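Long-range contact in uncharacterized protein (Bacteroides ovatus, PDB 5CAG), which probably serves as the anchoring subunit of a fimbrium at the bacterial outer membrane: residues Ser116-Asn121 and Leu140-Lys145. Sequence-based numbering, arbitrary orientation.
Sequences SLYVLN and LESVVK. With SO4 (sulfate ion), chain D.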
# COMPACT_ATOMS: atom_id res chain seq x y z
N SER A 116 3.87 -0.61 5.94
CA SER A 116 2.67 0.06 6.42
C SER A 116 2.54 1.52 5.97
O SER A 116 3.48 2.30 6.09
CB SER A 116 2.55 -0.06 7.93
OG SER A 116 2.45 -1.44 8.24
N LEU A 117 1.37 1.84 5.37
CA LEU A 117 1.00 3.18 4.91
C LEU A 117 -0.34 3.56 5.54
O LEU A 117 -1.26 2.73 5.61
CB LEU A 117 0.94 3.30 3.38
CG LEU A 117 0.70 4.67 2.80
CD1 LEU A 117 1.92 5.60 2.94
CD2 LEU A 117 0.34 4.54 1.39
N TYR A 118 -0.38 4.80 6.09
CA TYR A 118 -1.54 5.37 6.76
C TYR A 118 -1.95 6.61 6.00
O TYR A 118 -1.11 7.47 5.74
CB TYR A 118 -1.26 5.67 8.23
CG TYR A 118 -0.70 4.48 8.96
CD1 TYR A 118 -1.52 3.45 9.40
CD2 TYR A 118 0.67 4.37 9.19
CE1 TYR A 118 -0.99 2.34 10.06
CE2 TYR A 118 1.21 3.26 9.83
CZ TYR A 118 0.38 2.24 10.27
OH TYR A 118 0.96 1.17 10.91
N VAL A 119 -3.18 6.64 5.51
CA VAL A 119 -3.62 7.74 4.67
C VAL A 119 -4.92 8.33 5.18
O VAL A 119 -5.79 7.63 5.71
CB VAL A 119 -3.74 7.27 3.18
CG1 VAL A 119 -4.49 8.27 2.30
CG2 VAL A 119 -2.38 6.97 2.58
N LEU A 120 -5.04 9.65 4.98
CA LEU A 120 -6.24 10.46 5.11
C LEU A 120 -6.33 11.32 3.86
O LEU A 120 -5.35 11.99 3.51
CB LEU A 120 -6.30 11.31 6.38
CG LEU A 120 -7.41 12.37 6.36
CD1 LEU A 120 -8.78 11.73 6.47
CD2 LEU A 120 -7.21 13.39 7.42
N ASN A 121 -7.47 11.26 3.15
CA ASN A 121 -7.65 12.11 1.98
C ASN A 121 -9.06 12.69 1.99
O ASN A 121 -10.05 11.94 2.07
CB ASN A 121 -7.31 11.42 0.67
CG ASN A 121 -8.25 10.33 0.26
OD1 ASN A 121 -8.21 9.21 0.79
ND2 ASN A 121 -9.07 10.64 -0.73
N LEU A 140 -5.71 8.47 10.97
CA LEU A 140 -5.34 8.04 9.64
C LEU A 140 -5.82 6.63 9.41
O LEU A 140 -6.20 5.95 10.36
CB LEU A 140 -3.85 8.18 9.44
CG LEU A 140 -3.41 9.39 8.65
CD1 LEU A 140 -3.87 10.68 9.30
CD2 LEU A 140 -1.92 9.40 8.51
N GLU A 141 -5.87 6.20 8.15
CA GLU A 141 -6.38 4.86 7.87
C GLU A 141 -5.27 3.94 7.32
O GLU A 141 -4.52 4.36 6.43
CB GLU A 141 -7.56 4.95 6.88
CG GLU A 141 -7.88 3.66 6.16
CD GLU A 141 -8.92 3.74 5.06
OE1 GLU A 141 -9.16 4.84 4.51
OE2 GLU A 141 -9.45 2.67 4.71
N SER A 142 -5.18 2.68 7.83
CA SER A 142 -4.20 1.75 7.30
C SER A 142 -4.70 1.27 5.96
O SER A 142 -5.74 0.62 5.90
CB SER A 142 -3.93 0.59 8.24
OG SER A 142 -2.84 -0.13 7.69
N VAL A 143 -4.01 1.66 4.88
CA VAL A 143 -4.42 1.30 3.52
C VAL A 143 -3.65 0.08 2.98
O VAL A 143 -3.74 -0.23 1.80
CB VAL A 143 -4.30 2.51 2.58
CG1 VAL A 143 -5.28 3.59 2.98
CG2 VAL A 143 -2.87 3.04 2.58
N VAL A 144 -2.92 -0.64 3.84
CA VAL A 144 -2.19 -1.84 3.44
C VAL A 144 -2.78 -3.05 4.15
O VAL A 144 -2.76 -3.08 5.38
CB VAL A 144 -0.68 -1.73 3.71
CG1 VAL A 144 0.02 -3.04 3.37
CG2 VAL A 144 -0.06 -0.57 2.95
N LYS A 145 -3.29 -4.03 3.38
CA LYS A 145 -3.86 -5.29 3.89
C LYS A 145 -2.75 -6.35 4.00
O LYS A 145 -1.94 -6.46 3.08
CB LYS A 145 -5.02 -5.81 2.98
CG LYS A 145 -6.37 -5.04 3.01
CD LYS A 145 -7.56 -5.86 2.41
CE LYS A 145 -8.99 -5.28 2.59
NZ LYS A 145 -9.58 -4.64 1.34
S SO4 D . 0.46 -2.56 12.86
O1 SO4 D . 1.86 -2.71 12.43
O2 SO4 D . 0.41 -2.07 14.23
O3 SO4 D . -0.22 -1.62 11.96
O4 SO4 D . -0.21 -3.85 12.82
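Val119 and Glu141 form an antiparallel hydrogen-bonded pair between 116-121 and 140-145, and their two bonds approach the carbonyls differently. Val119 N reaches Glu141 O at 2.8 Å, in the carbonyl plane and along a lone pair. The return bond, Glu141 N to Val119 O at 2.8 Å, has its donor 43° above the carbonyl plane. Beyond the non-hydrogen-bonded pair Tyr118-Ser142, a third bond runs from Val143 N to Leu117 O at 3.0 Å.

The paired residues put Tyr118 and Ser142 on one face, Val119 and Glu141 on the other. Tyr118 CG lies beside the backbone N (chi1 -52°), which lays the ring alongside Ser142: Tyr118 CE1 is 3.9 Å from Ser142 CB. The same tyrosine sets its CB against Leu140 CD2 at 3.8 Å, while the other methyl of Leu140, CD1, meets Leu120 CB. Val143 CG2 touches both Leu117 CD2, at 3.7 Å, and Val119 CG2, at 4.0 Å. The two valines cross there at about a right angle.

Outward, Asn75 holds the start of 116-121 by hydrogen bonds to Tyr118 N and Ser116 O, and Trp26 meets the Tyr118 ring edge-to-face. Tyr118 OH gives a weak hydrogen bond to sulfate O3 at 3.2 Å, an ion probably from the crystallisation liquor and also bound by Thr30 and Lys146. The Glu141 carboxylate makes a salt bridge to Lys206 and accepts a hydrogen bond from Glu210 N.

This is part of the beta hairpin formed by strands 118-127 and 134-154. Main-chain bonds set its register and apolar branches pack beside them; the buried Glu141 carboxylate is probably kept ionised by its salt bridge.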